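Local structure of microtubule-associated serine/threonine-protein kinase 3 (Homo sapiens, 3KHF) at residues H35-S40 with G55-H60; T59-E64 with E76-S81. The protein phosphorylates proteins on serine and threonine, and carries the PDZ domain described here, which probably binds the C-terminal tails of partner proteins. All coordinates share one frame; numbering follows the deposited sequence. Where two conformers were deposited one is given.

Contact 1: residues H35-S40 with G55-H60; sequences HHVVWS and GDLITH
L57 meets V37 across the strand pair with CG anti to its backbone N (chi1 178°) and chi2 near 70°, torsions that together place CD1 beside the neighbouring strand. There CD1 lies 3.9 Å from V37 CG2, 3.8 Å from H35 CB near the edge of the imidazole, and against the carbonyl O of H36. Toward the buried side, V38 points its CB at 55-60; with CG2 anti to its carbonyl carbon, it brings this methyl 3.7 Å from I58 CD1, the two side chains crossing at about a right angle. L52 and F17 join them. Three backbone bonds tie the segments: I58 N to H36 O, V38 N to D56 O and G55 N to V38 O, each 2.8 Å and close to straight. V37 CA also sends a CA-H...O contact to D56 O. H36 and I58 share one direct bond; in place of a second, a water accepts from H36 N and donates to I58 O. G55, in the loop just before the strand, has phi 99°, a backbone shape that calls for glycine, while D56 turns its carboxylate back to R53 N. The antiparallel pairing of strands 32-41 and 57-61 belongs to the curled beta-sheet of the PDZ fold.

Contact 2: residues T59-E64 with E76-S81; sequences THINGE and ELLLKS
I61 and L78 form the close-packed part of this contact. The CD1 tip of I61 meets L78 CD2 at 3.9 Å, the two side chains crossing at about a right angle, and lies more loosely against L77 CB at 4.4 Å. L78 reaches inward to I61 although its CB does not point straight at the strand; F17, L19 and I85 complete the apolar cluster around it. Toward the outside the contact thins. E64, fully extended from a CG anti to its backbone N (chi1 177°), crosses L77 at about a right angle and brings only OE2 near CD2, at 3.8 Å, a carboxylate beside a methyl with no bond between them. At the other margin, in the conformer given for S81, N62 ND2 gives S81 OG a weak, doubtful hydrogen bond of 3.2 Å, bent to 122° at the hydrogen. In that conformer S81 OG also donates to L77 O, at 2.8 Å; N62 OD1 accepts from S86 N. The strand end is shaped by a type I' turn from I61 to E64, closed by I61 N to E64 O and E64 N to I61 O. Helix 71-80 laid against a beta hairpin in this way is part of the PDZ fold, whose second helix packs over the sheet.

Strand 57-61 serves both contacts, one beginning along the chain where the other ends, with centres about 12 Å apart. Contact 1 lies near the middle of the domain and joins two neighbouring strands of one sheet; three backbone hydrogen bonds and a bridging water carry it, and side chains add packing around them. Contact 2, farther out and more exposed, sets a helix against the tip of the same strand; no backbone bond crosses it, and its smaller interface rests on a few side-chain contacts, two of them made by the I61 CD1 methyl, and one weak polar link. F17 touches I58 of the first and L78 of the second, giving the two a common apolar neighbour from strand 17-25.

Contact 1: residues H35-S40 with G55-H60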
loop_
_atom_site.group_PDB
_atom_site.type_symbol
_atom_site.label_atom_id
_atom_site.label_comp_id
_atom_site.label_asym_id
_atom_site.label_seq_id
_atom_site.Cartn_x
_atom_site.Cartn_y
_atom_site.Cartn_z
ATOM N N HIS A 35 -0.532 -1.074 -9.776
ATOM C CA HIS A 35 -0.570 -1.788 -8.501
ATOM C C HIS A 35 0.197 -1.028 -7.436
ATOM O O HIS A 35 1.317 -0.616 -7.653
ATOM C CB HIS A 35 0.096 -3.154 -8.665
ATOM C CG HIS A 35 -0.699 -4.142 -9.465
ATOM N ND1 HIS A 35 -1.066 -3.949 -10.777
ATOM C CD2 HIS A 35 -1.222 -5.344 -9.100
ATOM C CE1 HIS A 35 -1.754 -5.012 -11.192
ATOM N NE2 HIS A 35 -1.880 -5.852 -10.193
ATOM N N HIS A 36 -0.384 -0.898 -6.257
ATOM C CA HIS A 36 0.193 -0.096 -5.175
ATOM C C HIS A 36 0.803 -1.022 -4.153
ATOM O O HIS A 36 0.110 -1.797 -3.502
ATOM C CB HIS A 36 -0.933 0.745 -4.565
ATOM C CG HIS A 36 -1.656 1.488 -5.631
ATOM N ND1 HIS A 36 -1.128 2.624 -6.186
ATOM C CD2 HIS A 36 -2.755 1.186 -6.364
ATOM C CE1 HIS A 36 -1.875 3.006 -7.204
ATOM N NE2 HIS A 36 -2.874 2.151 -7.334
ATOM N N VAL A 37 2.134 -0.971 -4.039
ATOM C CA VAL A 37 2.890 -1.904 -3.223
ATOM C C VAL A 37 3.681 -1.140 -2.168
ATOM O O VAL A 37 4.429 -0.218 -2.463
ATOM C CB VAL A 37 3.827 -2.770 -4.092
ATOM C CG1 VAL A 37 4.621 -3.765 -3.222
ATOM C CG2 VAL A 37 3.033 -3.497 -5.189
ATOM N N VAL A 38 3.537 -1.559 -0.911
ATOM C CA VAL A 38 4.283 -0.985 0.194
ATOM C C VAL A 38 5.744 -1.364 0.040
ATOM O O VAL A 38 6.085 -2.545 -0.071
ATOM C CB VAL A 38 3.768 -1.504 1.543
ATOM C CG1 VAL A 38 4.594 -0.962 2.735
ATOM C CG2 VAL A 38 2.287 -1.137 1.723
ATOM N N TRP A 39 6.623 -0.364 0.033
ATOM C CA TRP A 39 8.043 -0.629 -0.166
ATOM C C TRP A 39 8.838 -0.621 1.123
ATOM O O TRP A 39 9.870 -1.284 1.210
ATOM C CB TRP A 39 8.695 0.335 -1.180
ATOM C CG TRP A 39 9.494 -0.403 -2.225
ATOM C CD1 TRP A 39 10.839 -0.647 -2.241
ATOM C CD2 TRP A 39 8.950 -1.097 -3.330
ATOM N NE1 TRP A 39 11.159 -1.422 -3.328
ATOM C CE2 TRP A 39 10.011 -1.725 -4.004
ATOM C CE3 TRP A 39 7.661 -1.268 -3.807
ATOM C CZ2 TRP A 39 9.815 -2.455 -5.173
ATOM C CZ3 TRP A 39 7.465 -2.014 -4.936
ATOM C CH2 TRP A 39 8.534 -2.585 -5.613
ATOM N N SER A 40 8.383 0.124 2.127
ATOM C CA SER A 40 9.116 0.238 3.374
ATOM C C SER A 40 8.129 0.662 4.434
ATOM O O SER A 40 7.118 1.301 4.128
ATOM C CB SER A 40 10.269 1.255 3.267
ATOM O OG SER A 40 9.799 2.574 3.219
ATOM N N GLY A 55 6.309 -5.121 0.902
ATOM C CA GLY A 55 5.887 -6.167 -0.019
ATOM C C GLY A 55 4.384 -6.327 -0.114
ATOM O O GLY A 55 3.897 -7.016 -0.997
ATOM N N ASP A 56 3.618 -5.687 0.771
ATOM C CA ASP A 56 2.167 -5.798 0.749
ATOM C C ASP A 56 1.598 -5.042 -0.443
ATOM O O ASP A 56 1.892 -3.850 -0.639
ATOM C CB ASP A 56 1.562 -5.192 2.028
ATOM C CG ASP A 56 1.702 -6.057 3.269
ATOM O OD1 ASP A 56 2.142 -7.231 3.195
ATOM O OD2 ASP A 56 1.334 -5.558 4.368
ATOM N N LEU A 57 0.727 -5.702 -1.193
ATOM C CA LEU A 57 -0.102 -5.055 -2.197
ATOM C C LEU A 57 -1.328 -4.488 -1.505
ATOM O O LEU A 57 -2.053 -5.218 -0.821
ATOM C CB LEU A 57 -0.577 -6.069 -3.243
ATOM C CG LEU A 57 -1.503 -5.553 -4.344
ATOM C CD1 LEU A 57 -0.745 -4.626 -5.315
ATOM C CD2 LEU A 57 -2.154 -6.700 -5.105
ATOM N N ILE A 58 -1.539 -3.183 -1.637
ATOM C CA ILE A 58 -2.737 -2.548 -1.076
ATOM C C ILE A 58 -3.853 -2.664 -2.113
ATOM O O ILE A 58 -3.767 -2.112 -3.199
ATOM C CB ILE A 58 -2.493 -1.063 -0.718
ATOM C CG1 ILE A 58 -1.410 -0.954 0.359
ATOM C CG2 ILE A 58 -3.778 -0.395 -0.272
ATOM C CD1 ILE A 58 -0.921 0.457 0.667
ATOM N N THR A 59 -4.932 -3.345 -1.751
ATOM C CA THR A 59 -6.051 -3.530 -2.670
ATOM C C THR A 59 -7.180 -2.568 -2.347
ATOM O O THR A 59 -7.933 -2.180 -3.249
ATOM C CB THR A 59 -6.552 -4.991 -2.633
ATOM O OG1 THR A 59 -7.028 -5.303 -1.330
ATOM C CG2 THR A 59 -5.434 -5.972 -2.998
ATOM N N HIS A 60 -7.308 -2.171 -1.084
ATOM C CA HIS A 60 -8.427 -1.322 -0.672
ATOM C C HIS A 60 -7.970 -0.338 0.385
ATOM O O HIS A 60 -7.155 -0.675 1.246
ATOM C CB HIS A 60 -9.634 -2.113 -0.122
ATOM C CG HIS A 60 -10.202 -3.130 -1.056
ATOM N ND1 HIS A 60 -9.544 -4.291 -1.398
ATOM C CD2 HIS A 60 -11.410 -3.180 -1.686
ATOM C CE1 HIS A 60 -10.301 -4.992 -2.224
ATOM N NE2 HIS A 60 -11.434 -4.343 -2.411
HETATM O O HOH W 1 -3.105 -1.939 -5.854
#

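Contact 2: residues T59-E64 with E76-S81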
loop_
_atom_site.group_PDB
_atom_site.type_symbol
_atom_site.label_atom_id
_atom_site.label_comp_id
_atom_site.label_asym_id
_atom_site.label_seq_id
_atom_site.Cartn_x
_atom_site.Cartn_y
_atom_site.Cartn_z
ATOM N N THR A 59 -4.932 -3.345 -1.751
ATOM C CA THR A 59 -6.051 -3.530 -2.670
ATOM C C THR A 59 -7.180 -2.568 -2.347
ATOM O O THR A 59 -7.933 -2.180 -3.249
ATOM C CB THR A 59 -6.552 -4.991 -2.633
ATOM O OG1 THR A 59 -7.028 -5.303 -1.330
ATOM C CG2 THR A 59 -5.434 -5.972 -2.998
ATOM N N HIS A 60 -7.308 -2.171 -1.084
ATOM C CA HIS A 60 -8.427 -1.322 -0.672
ATOM C C HIS A 60 -7.970 -0.338 0.385
ATOM O O HIS A 60 -7.155 -0.675 1.246
ATOM C CB HIS A 60 -9.634 -2.113 -0.122
ATOM C CG HIS A 60 -10.202 -3.130 -1.056
ATOM N ND1 HIS A 60 -9.544 -4.291 -1.398
ATOM C CD2 HIS A 60 -11.410 -3.180 -1.686
ATOM C CE1 HIS A 60 -10.301 -4.992 -2.224
ATOM N NE2 HIS A 60 -11.434 -4.343 -2.411
ATOM N N ILE A 61 -8.514 0.875 0.324
ATOM C CA ILE A 61 -8.272 1.915 1.309
ATOM C C ILE A 61 -9.655 2.359 1.808
ATOM O O ILE A 61 -10.495 2.819 1.014
ATOM C CB ILE A 61 -7.481 3.103 0.740
ATOM C CG1 ILE A 61 -6.084 2.650 0.316
ATOM C CG2 ILE A 61 -7.422 4.227 1.755
ATOM C CD1 ILE A 61 -5.233 3.757 -0.352
ATOM N N ASN A 62 -9.916 2.198 3.101
ATOM C CA ASN A 62 -11.207 2.543 3.689
ATOM C C ASN A 62 -12.370 1.915 2.934
ATOM O O ASN A 62 -13.404 2.555 2.721
ATOM C CB ASN A 62 -11.323 4.067 3.826
ATOM C CG ASN A 62 -10.292 4.622 4.767
ATOM O OD1 ASN A 62 -9.930 3.949 5.746
ATOM N ND2 ASN A 62 -9.781 5.820 4.480
ATOM N N GLY A 63 -12.199 0.658 2.526
ATOM C CA GLY A 63 -13.230 -0.122 1.849
ATOM C C GLY A 63 -13.329 0.067 0.340
ATOM O O GLY A 63 -14.047 -0.672 -0.342
ATOM N N GLU A 64 -12.608 1.056 -0.185
ATOM C CA GLU A 64 -12.641 1.427 -1.599
ATOM C C GLU A 64 -11.540 0.656 -2.333
ATOM O O GLU A 64 -10.367 0.724 -1.946
ATOM C CB GLU A 64 -12.398 2.946 -1.739
ATOM C CG GLU A 64 -12.327 3.502 -3.190
ATOM C CD GLU A 64 -12.103 5.026 -3.293
ATOM O OE1 GLU A 64 -11.926 5.525 -4.441
ATOM O OE2 GLU A 64 -12.128 5.738 -2.264
ATOM N N GLU A 76 -3.337 10.775 -2.773
ATOM C CA GLU A 76 -4.345 11.705 -2.289
ATOM C C GLU A 76 -5.280 11.040 -1.269
ATOM O O GLU A 76 -5.612 11.648 -0.256
ATOM C CB GLU A 76 -5.155 12.284 -3.447
ATOM C CG GLU A 76 -6.261 13.210 -2.993
ATOM C CD GLU A 76 -7.202 13.624 -4.083
ATOM O OE1 GLU A 76 -7.086 13.147 -5.227
ATOM O OE2 GLU A 76 -8.104 14.425 -3.780
ATOM N N LEU A 77 -5.723 9.814 -1.543
ATOM C CA LEU A 77 -6.596 9.109 -0.597
ATOM C C LEU A 77 -5.928 8.949 0.748
ATOM O O LEU A 77 -6.576 9.084 1.793
ATOM C CB LEU A 77 -6.975 7.720 -1.123
ATOM C CG LEU A 77 -7.953 7.677 -2.303
ATOM C CD1 LEU A 77 -8.101 6.262 -2.849
ATOM C CD2 LEU A 77 -9.313 8.294 -1.940
ATOM N N LEU A 78 -4.632 8.669 0.732
ATOM C CA LEU A 78 -3.875 8.540 1.969
ATOM C C LEU A 78 -3.718 9.886 2.678
ATOM O O LEU A 78 -3.940 9.997 3.878
ATOM C CB LEU A 78 -2.526 7.908 1.666
ATOM C CG LEU A 78 -2.588 6.442 1.206
ATOM C CD1 LEU A 78 -1.269 5.955 0.568
ATOM C CD2 LEU A 78 -2.981 5.540 2.357
ATOM N N LEU A 79 -3.349 10.917 1.942
ATOM C CA LEU A 79 -3.195 12.256 2.517
ATOM C C LEU A 79 -4.468 12.786 3.176
ATOM O O LEU A 79 -4.391 13.447 4.198
ATOM C CB LEU A 79 -2.730 13.251 1.445
ATOM C CG LEU A 79 -1.292 13.192 0.921
ATOM C CD1 LEU A 79 -1.121 14.190 -0.237
ATOM C CD2 LEU A 79 -0.258 13.447 2.009
ATOM N N LYS A 80 -5.628 12.482 2.606
ATOM C CA LYS A 80 -6.916 13.017 3.073
ATOM C C LYS A 80 -7.617 12.148 4.112
ATOM O O LYS A 80 -8.630 12.563 4.682
ATOM C CB LYS A 80 -7.850 13.252 1.887
ATOM C CG LYS A 80 -7.325 14.286 0.908
ATOM N N SER A 81 -7.098 10.950 4.362
ATOM C CA SER A 81 -7.602 10.110 5.447
ATOM C C SER A 81 -7.288 10.726 6.812
ATOM O O SER A 81 -6.419 11.595 6.934
ATOM C CB SER A 81 -6.981 8.725 5.348
ATOM O OG SER A 81 -7.525 8.031 4.249
#